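Local structure of cell Inhibiting Factor (CifBp) (Burkholderia pseudomallei, 3GQM) at residues Asn50-Asn55 with Thr60-Arg65; Asp56-Leu61 with Ser107-Phe112. The protein deamidates a glutamine side chain of host NEDD8 to glutamate, thereby shutting down cullin-RING ubiquitin ligases and arresting the host cell cycle. All coordinates share one frame; numbering follows the deposited sequence.

Interaction 1: Asn50-Asn55 with Thr60-Arg65; sequences NRVMWN and TLLIAR
R65 reaches across to the last turn of helix 47-53 and binds its carbonyl oxygens. The main bond runs from R65 NH1 to V52 O, 2.7 Å long with an N-H...O angle of 162°; the acceptor lies almost in the guanidinium plane, though the donor is tilted 25° from the carbonyl plane of V52. The same NH1 makes a weak second bond to M53 O at 3.2 Å, so one nitrogen serves two successive carbonyls. An extended chain from CG to NE (chi3 179°) gives the arginine its span. N55 CB, 3.5 Å from R65 NH1, covers one guanidinium face and L62 CA, from the arginine's own segment, the other, each offset toward the rim, so the flat group is sandwiched between them. R65 NE is buried without a polar partner, whereas NH2 is bonded to R57 O.

Beside this polar centre runs an apolar seam. V52 CG1 meets L62 CD2 at 3.9 Å, and M53 CE touches L62 CD1 at 4.0 Å. Further out, V272 of helix 262-273 packs on both V52 and L62, and N55 OD1 bonds R57 N.

W54 is the first residue to leave helical geometry, which places the contact at a helix C-terminus: its terminal carbonyls are met by an arginine from the following loop, next to a short 3-10 segment at 62-64.

Interaction 2: Asp56-Leu61 with Ser107-Phe112; sequences DRYDTL and SANNIF
Y58 and N109 approach each other through similar first torsions: Y58 CG stands opposite its carbonyl carbon (chi1 -57°), and N109 CG does likewise, sending the phenol and the amide toward one another. The contact is a loop-on-helix packing in the Cif deamidase fold, whose family belongs to the papain-like CA clan. The loop between helices 47-53 and 67-80 lays a tyrosine across helix 104-116, the helix that begins at C104, an inferred active-site residue.

Two neighbouring asparagines receive the ring. The N109 side chain crosses that of Y58 at about a right angle, with the amide and ring planes 76° apart. Its CB comes in obliquely, 3.6 Å from Y58 CE1. N109 ND2 donates a weak hydrogen bond to Y58 OH; it is long at 3.4 Å but fairly straight, with an N-H...O angle of 163°. The other end of this amide is engaged by a different group, since N109 OD1 accepts from K160 NZ, next to the inferred active-site H159.

N110 comes in at the ring edge instead, its OD1 3.7 Å from Y58 CE1 and near the ring plane. This is a packing contact; the hydrogen bonds of the N110 amide are made with other groups, ND2 donating to L106 O and N55 O and OD1 accepting from R65 NH2. Those bonds fix the amide that borders the phenol.

Outside the pair, L106 and D123 also touch the Y58 side chain, and K113 NZ bonds the carbonyls of Y58 and T60. Within the loop itself, D56 O sits over one face of the tyrosine ring, offset toward the rim and 3.5 Å above its plane.

From the N terminus, helix 47-53 ends and the chain turns through 56-61 into 60-65. Interaction 1 closes this short loop, with four residues between its segments. Interaction 2 starts inside the loop and reaches forward to helix 104-116, spanning 45 intervening residues that include helices 67-80 and 84-91. The two spans overlap and cross rather than nest: 56-61 begins just after 50-55 ends, and T60 and L61 belong to both contacts. Their centres lie about 7 Å apart. N110 joins them, as its backbone O packs 3.3 Å from L62 CD1. Together they tie helix 47-53 and its following loop to helix 104-116.

Interaction 1: Asn50-Asn55 with Thr60-Arg65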
ATOM      1  N   ASN A  50      14.810  -2.517   4.837  1.00 31.91           N
ATOM      2  CA  ASN A  50      14.379  -2.226   3.467  1.00 32.11           C
ATOM      3  C   ASN A  50      14.128  -3.498   2.624  1.00 31.97           C
ATOM      4  O   ASN A  50      13.061  -3.660   2.032  1.00 32.09           O
ATOM      5  CB  ASN A  50      15.354  -1.260   2.788  1.00 31.98           C
ATOM      6  CG  ASN A  50      14.835  -0.721   1.468  1.00 32.64           C
ATOM      7  OD1 ASN A  50      14.898  -1.400   0.451  1.00 33.17           O
ATOM      8  ND2 ASN A  50      14.363   0.521   1.461  1.00 28.51           N
ATOM      9  N   ARG A  51      15.105  -4.392   2.570  1.00 31.93           N
ATOM     10  CA  ARG A  51      14.994  -5.651   1.782  1.00 31.61           C
ATOM     11  C   ARG A  51      13.932  -6.625   2.287  1.00 30.56           C
ATOM     12  O   ARG A  51      13.258  -7.310   1.498  1.00 30.08           O
ATOM     13  CB  ARG A  51      16.348  -6.369   1.753  1.00 32.41           C
ATOM     14  CG  ARG A  51      17.416  -5.566   1.052  1.00 34.73           C
ATOM     15  CD  ARG A  51      18.369  -6.470   0.294  1.00 35.43           C
ATOM     16  NE  ARG A  51      19.718  -5.907   0.305  1.00 42.01           N
ATOM     17  CZ  ARG A  51      20.129  -4.904  -0.464  1.00 44.08           C
ATOM     18  NH1 ARG A  51      19.297  -4.346  -1.345  1.00 46.96           N
ATOM     19  NH2 ARG A  51      21.378  -4.460  -0.353  1.00 42.59           N
ATOM     20  N   VAL A  52      13.797  -6.713   3.602  1.00 28.67           N
ATOM     21  CA  VAL A  52      12.744  -7.532   4.190  1.00 29.08           C
ATOM     22  C   VAL A  52      11.335  -6.938   3.911  1.00 28.12           C
ATOM     23  O   VAL A  52      10.406  -7.664   3.603  1.00 28.24           O
ATOM     24  CB  VAL A  52      13.015  -7.800   5.699  1.00 29.33           C
ATOM     25  CG1 VAL A  52      11.775  -8.292   6.409  1.00 28.83           C
ATOM     26  CG2 VAL A  52      14.179  -8.847   5.855  1.00 31.17           C
ATOM     27  N   MET A  53      11.210  -5.625   3.969  1.00 27.90           N
ATOM     28  CA  MET A  53       9.916  -4.933   3.716  1.00 28.21           C
ATOM     29  C   MET A  53       9.498  -5.048   2.226  1.00 27.62           C
ATOM     30  O   MET A  53       8.391  -5.499   1.931  1.00 27.80           O
ATOM     31  CB  MET A  53      10.011  -3.458   4.146  1.00 26.67           C
ATOM     32  CG  MET A  53       8.685  -2.767   4.414  1.00 29.93           C
ATOM     33  SD  MET A  53       7.639  -3.745   5.542  1.00 32.48           S
ATOM     34  CE  MET A  53       6.114  -3.703   4.612  1.00 31.49           C
ATOM     35  N   TRP A  54      10.407  -4.692   1.322  1.00 27.20           N
ATOM     36  CA  TRP A  54      10.099  -4.553  -0.091  1.00 28.83           C
ATOM     37  C   TRP A  54      10.691  -5.730  -0.878  1.00 31.32           C
ATOM     38  O   TRP A  54      11.791  -5.673  -1.407  1.00 34.59           O
ATOM     39  CB  TRP A  54      10.592  -3.203  -0.623  1.00 28.47           C
ATOM     40  CG  TRP A  54      10.209  -1.984   0.250  1.00 25.17           C
ATOM     41  CD1 TRP A  54      11.045  -0.977   0.675  1.00 25.77           C
ATOM     42  CD2 TRP A  54       8.902  -1.672   0.793  1.00 24.16           C
ATOM     43  NE1 TRP A  54      10.348  -0.064   1.427  1.00 24.62           N
ATOM     44  CE2 TRP A  54       9.029  -0.456   1.511  1.00 24.78           C
ATOM     45  CE3 TRP A  54       7.649  -2.298   0.735  1.00 18.48           C
ATOM     46  CZ2 TRP A  54       7.948   0.137   2.185  1.00 20.16           C
ATOM     47  CZ3 TRP A  54       6.572  -1.697   1.369  1.00 17.92           C
ATOM     48  CH2 TRP A  54       6.725  -0.484   2.071  1.00 19.30           C
ATOM     49  N   ASN A  55       9.988  -6.844  -0.883  1.00 31.90           N
ATOM     50  CA  ASN A  55      10.466  -8.013  -1.581  1.00 32.16           C
ATOM     51  C   ASN A  55       9.190  -8.536  -2.212  1.00 31.17           C
ATOM     52  O   ASN A  55       8.099  -8.309  -1.676  1.00 29.45           O
ATOM     53  CB  ASN A  55      11.092  -9.016  -0.588  1.00 31.96           C
ATOM     54  CG  ASN A  55      11.688 -10.234  -1.284  1.00 34.30           C
ATOM     55  OD1 ASN A  55      10.999 -11.219  -1.494  1.00 37.94           O
ATOM     56  ND2 ASN A  55      12.947 -10.145  -1.696  1.00 34.53           N
ATOM     57  N   THR A  60       5.431 -16.802   1.056  1.00 40.31           N
ATOM     58  CA  THR A  60       6.171 -16.935   2.326  1.00 38.97           C
ATOM     59  C   THR A  60       5.865 -15.747   3.290  1.00 37.59           C
ATOM     60  O   THR A  60       5.549 -14.642   2.838  1.00 36.38           O
ATOM     61  CB  THR A  60       7.653 -16.901   2.017  1.00 38.76           C
ATOM     62  OG1 THR A  60       8.069 -18.228   1.671  1.00 45.96           O
ATOM     63  CG2 THR A  60       8.531 -16.419   3.211  1.00 40.22           C
ATOM     64  N   LEU A  61       5.970 -15.985   4.595  1.00 36.01           N
ATOM     65  CA  LEU A  61       5.665 -14.967   5.608  1.00 35.36           C
ATOM     66  C   LEU A  61       6.615 -13.843   5.395  1.00 34.56           C
ATOM     67  O   LEU A  61       7.827 -14.100   5.235  1.00 34.00           O
ATOM     68  CB  LEU A  61       5.894 -15.485   7.035  1.00 35.36           C
ATOM     69  CG  LEU A  61       4.773 -16.258   7.747  1.00 35.43           C
ATOM     70  CD1 LEU A  61       5.307 -16.671   9.091  1.00 32.63           C
ATOM     71  CD2 LEU A  61       3.441 -15.438   7.904  1.00 30.67           C
ATOM     72  N   LEU A  62       6.098 -12.608   5.415  1.00 32.29           N
ATOM     73  CA  LEU A  62       6.995 -11.457   5.354  1.00 32.58           C
ATOM     74  C   LEU A  62       8.150 -11.580   6.350  1.00 32.06           C
ATOM     75  O   LEU A  62       9.319 -11.360   5.981  1.00 31.80           O
ATOM     76  CB  LEU A  62       6.258 -10.111   5.526  1.00 31.05           C
ATOM     77  CG  LEU A  62       7.069  -8.821   5.233  1.00 30.81           C
ATOM     78  CD1 LEU A  62       6.093  -7.700   4.673  1.00 25.69           C
ATOM     79  CD2 LEU A  62       7.864  -8.271   6.426  1.00 27.66           C
ATOM     80  N   ILE A  63       7.840 -11.932   7.604  1.00 33.19           N
ATOM     81  CA  ILE A  63       8.870 -11.865   8.650  1.00 34.44           C
ATOM     82  C   ILE A  63       9.795 -13.063   8.563  1.00 34.57           C
ATOM     83  O   ILE A  63      10.795 -13.084   9.222  1.00 35.82           O
ATOM     84  CB  ILE A  63       8.278 -11.773  10.092  1.00 34.65           C
ATOM     85  CG1 ILE A  63       7.318 -12.954  10.324  1.00 35.85           C
ATOM     86  CG2 ILE A  63       7.627 -10.372  10.333  1.00 34.19           C
ATOM     87  CD1 ILE A  63       6.932 -13.170  11.757  1.00 42.33           C
ATOM     88  N   ALA A  64       9.457 -14.063   7.758  1.00 35.40           N
ATOM     89  CA  ALA A  64      10.392 -15.163   7.538  1.00 36.22           C
ATOM     90  C   ALA A  64      11.467 -14.830   6.528  1.00 37.10           C
ATOM     91  O   ALA A  64      12.348 -15.678   6.288  1.00 38.03           O
ATOM     92  CB  ALA A  64       9.666 -16.446   7.143  1.00 35.40           C
ATOM     93  N   ARG A  65      11.412 -13.627   5.930  1.00 36.19           N
ATOM     94  CA  ARG A  65      12.430 -13.193   4.964  1.00 35.32           C
ATOM     95  C   ARG A  65      13.818 -12.961   5.564  1.00 35.76           C
ATOM     96  O   ARG A  65      13.990 -12.183   6.507  1.00 36.11           O
ATOM     97  CB  ARG A  65      12.001 -11.920   4.211  1.00 33.76           C
ATOM     98  CG  ARG A  65      10.786 -12.130   3.296  1.00 32.91           C
ATOM     99  CD  ARG A  65      10.202 -10.802   2.874  1.00 27.61           C
ATOM    100  NE  ARG A  65       9.048 -10.987   1.986  1.00 26.17           N
ATOM    101  CZ  ARG A  65       8.304  -9.998   1.515  1.00 23.45           C
ATOM    102  NH1 ARG A  65       8.573  -8.709   1.844  1.00 22.37           N
ATOM    103  NH2 ARG A  65       7.307 -10.293   0.703  1.00 22.80           N
TER

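Interaction 2: Asp56-Leu61 with Ser107-Phe112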
ATOM      1  N   ASP A  56       9.302  -9.180  -3.358  1.00 31.24           N
ATOM      2  CA  ASP A  56       8.092  -9.626  -4.057  1.00 34.16           C
ATOM      3  C   ASP A  56       7.772 -11.109  -3.914  1.00 34.08           C
ATOM      4  O   ASP A  56       6.997 -11.636  -4.704  1.00 35.06           O
ATOM      5  CB  ASP A  56       8.133  -9.238  -5.534  1.00 34.65           C
ATOM      6  CG  ASP A  56       9.326  -9.850  -6.259  1.00 38.59           C
ATOM      7  OD1 ASP A  56       9.538  -9.469  -7.417  1.00 42.92           O
ATOM      8  OD2 ASP A  56      10.061 -10.690  -5.673  1.00 38.58           O
ATOM      9  N   ARG A  57       8.338 -11.785  -2.920  1.00 34.71           N
ATOM     10  CA  ARG A  57       7.899 -13.174  -2.659  1.00 36.52           C
ATOM     11  C   ARG A  57       6.731 -13.104  -1.700  1.00 35.97           C
ATOM     12  O   ARG A  57       6.891 -12.627  -0.577  1.00 36.39           O
ATOM     13  CB  ARG A  57       9.032 -14.018  -2.058  1.00 36.42           C
ATOM     14  N   TYR A  58       5.565 -13.577  -2.109  1.00 36.39           N
ATOM     15  CA  TYR A  58       4.351 -13.356  -1.303  1.00 37.49           C
ATOM     16  C   TYR A  58       3.707 -14.621  -0.757  1.00 39.18           C
ATOM     17  O   TYR A  58       2.680 -14.552  -0.074  1.00 39.46           O
ATOM     18  CB  TYR A  58       3.300 -12.589  -2.091  1.00 36.80           C
ATOM     19  CG  TYR A  58       3.707 -11.253  -2.638  1.00 34.53           C
ATOM     20  CD1 TYR A  58       4.151 -10.222  -1.806  1.00 30.50           C
ATOM     21  CD2 TYR A  58       3.599 -10.995  -4.004  1.00 31.39           C
ATOM     22  CE1 TYR A  58       4.494  -8.998  -2.332  1.00 27.25           C
ATOM     23  CE2 TYR A  58       3.934  -9.797  -4.524  1.00 28.38           C
ATOM     24  CZ  TYR A  58       4.388  -8.789  -3.688  1.00 31.09           C
ATOM     25  OH  TYR A  58       4.702  -7.569  -4.265  1.00 33.44           O
ATOM     26  N   ASP A  59       4.294 -15.773  -1.085  1.00 40.27           N
ATOM     27  CA  ASP A  59       3.770 -17.070  -0.687  1.00 41.17           C
ATOM     28  C   ASP A  59       4.388 -17.513   0.613  1.00 40.73           C
ATOM     29  O   ASP A  59       3.926 -18.475   1.165  1.00 42.25           O
ATOM     30  CB  ASP A  59       4.028 -18.144  -1.771  1.00 41.93           C
ATOM     31  CG  ASP A  59       5.489 -18.242  -2.158  1.00 43.92           C
ATOM     32  OD1 ASP A  59       5.989 -17.313  -2.841  1.00 46.25           O
ATOM     33  OD2 ASP A  59       6.135 -19.240  -1.795  1.00 48.32           O
ATOM     34  N   THR A  60       5.431 -16.802   1.056  1.00 40.31           N
ATOM     35  CA  THR A  60       6.171 -16.935   2.326  1.00 38.97           C
ATOM     36  C   THR A  60       5.865 -15.747   3.290  1.00 37.59           C
ATOM     37  O   THR A  60       5.549 -14.642   2.838  1.00 36.38           O
ATOM     38  CB  THR A  60       7.653 -16.901   2.017  1.00 38.76           C
ATOM     39  OG1 THR A  60       8.069 -18.228   1.671  1.00 45.96           O
ATOM     40  CG2 THR A  60       8.531 -16.419   3.211  1.00 40.22           C
ATOM     41  N   LEU A  61       5.970 -15.985   4.595  1.00 36.01           N
ATOM     42  CA  LEU A  61       5.665 -14.967   5.608  1.00 35.36           C
ATOM     43  C   LEU A  61       6.615 -13.843   5.395  1.00 34.56           C
ATOM     44  O   LEU A  61       7.827 -14.100   5.235  1.00 34.00           O
ATOM     45  CB  LEU A  61       5.894 -15.485   7.035  1.00 35.36           C
ATOM     46  CG  LEU A  61       4.773 -16.258   7.747  1.00 35.43           C
ATOM     47  CD1 LEU A  61       5.307 -16.671   9.091  1.00 32.63           C
ATOM     48  CD2 LEU A  61       3.441 -15.438   7.904  1.00 30.67           C
ATOM     49  N   SER A 107       4.249  -1.791  -2.563  1.00 22.24           N
ATOM     50  CA  SER A 107       3.984  -1.202  -1.236  1.00 23.15           C
ATOM     51  C   SER A 107       2.693  -1.742  -0.620  1.00 22.04           C
ATOM     52  O   SER A 107       2.693  -2.176   0.541  1.00 21.41           O
ATOM     53  CB  SER A 107       3.978   0.335  -1.251  1.00 23.83           C
ATOM     54  OG  SER A 107       2.912   0.845  -2.091  1.00 26.28           O
ATOM     55  N   ALA A 108       1.616  -1.798  -1.415  1.00 20.70           N
ATOM     56  CA  ALA A 108       0.342  -2.284  -0.923  1.00 19.99           C
ATOM     57  C   ALA A 108       0.417  -3.784  -0.571  1.00 20.82           C
ATOM     58  O   ALA A 108      -0.106  -4.211   0.472  1.00 21.96           O
ATOM     59  CB  ALA A 108      -0.804  -2.014  -1.961  1.00 20.08           C
ATOM     60  N   ASN A 109       1.007  -4.588  -1.445  1.00 20.46           N
ATOM     61  CA  ASN A 109       1.106  -6.025  -1.190  1.00 21.11           C
ATOM     62  C   ASN A 109       1.884  -6.336   0.117  1.00 20.32           C
ATOM     63  O   ASN A 109       1.434  -7.094   0.932  1.00 20.51           O
ATOM     64  CB  ASN A 109       1.736  -6.747  -2.393  1.00 21.35           C
ATOM     65  CG  ASN A 109       0.781  -6.904  -3.557  1.00 22.24           C
ATOM     66  OD1 ASN A 109      -0.437  -6.785  -3.420  1.00 26.45           O
ATOM     67  ND2 ASN A 109       1.334  -7.108  -4.719  1.00 22.14           N
ATOM     68  N   ASN A 110       3.022  -5.702   0.303  1.00 20.69           N
ATOM     69  CA  ASN A 110       3.850  -5.919   1.489  1.00 22.14           C
ATOM     70  C   ASN A 110       3.322  -5.341   2.802  1.00 22.26           C
ATOM     71  O   ASN A 110       3.369  -6.017   3.834  1.00 22.38           O
ATOM     72  CB  ASN A 110       5.273  -5.458   1.190  1.00 20.05           C
ATOM     73  CG  ASN A 110       5.991  -6.483   0.315  1.00 23.10           C
ATOM     74  OD1 ASN A 110       6.070  -7.651   0.702  1.00 21.54           O
ATOM     75  ND2 ASN A 110       6.427  -6.084  -0.904  1.00 21.61           N
ATOM     76  N   ILE A 111       2.795  -4.109   2.770  1.00 22.77           N
ATOM     77  CA  ILE A 111       2.155  -3.560   3.991  1.00 23.07           C
ATOM     78  C   ILE A 111       0.891  -4.349   4.373  1.00 23.06           C
ATOM     79  O   ILE A 111       0.597  -4.541   5.576  1.00 23.59           O
ATOM     80  CB  ILE A 111       1.861  -2.038   3.859  1.00 23.32           C
ATOM     81  CG1 ILE A 111       3.208  -1.254   3.870  1.00 23.43           C
ATOM     82  CG2 ILE A 111       0.899  -1.595   4.988  1.00 22.65           C
ATOM     83  CD1 ILE A 111       3.134   0.169   3.240  1.00 27.90           C
ATOM     84  N   PHE A 112       0.163  -4.818   3.365  1.00 21.05           N
ATOM     85  CA  PHE A 112      -0.952  -5.745   3.605  1.00 21.15           C
ATOM     86  C   PHE A 112      -0.502  -7.018   4.375  1.00 21.73           C
ATOM     87  O   PHE A 112      -1.160  -7.404   5.350  1.00 21.44           O
ATOM     88  CB  PHE A 112      -1.599  -6.173   2.279  1.00 21.09           C
ATOM     89  CG  PHE A 112      -2.824  -7.079   2.439  1.00 22.33           C
ATOM     90  CD1 PHE A 112      -4.123  -6.513   2.507  1.00 23.56           C
ATOM     91  CD2 PHE A 112      -2.672  -8.491   2.528  1.00 25.06           C
ATOM     92  CE1 PHE A 112      -5.268  -7.313   2.667  1.00 23.25           C
ATOM     93  CE2 PHE A 112      -3.801  -9.331   2.668  1.00 22.73           C
ATOM     94  CZ  PHE A 112      -5.109  -8.743   2.742  1.00 23.69           C
TER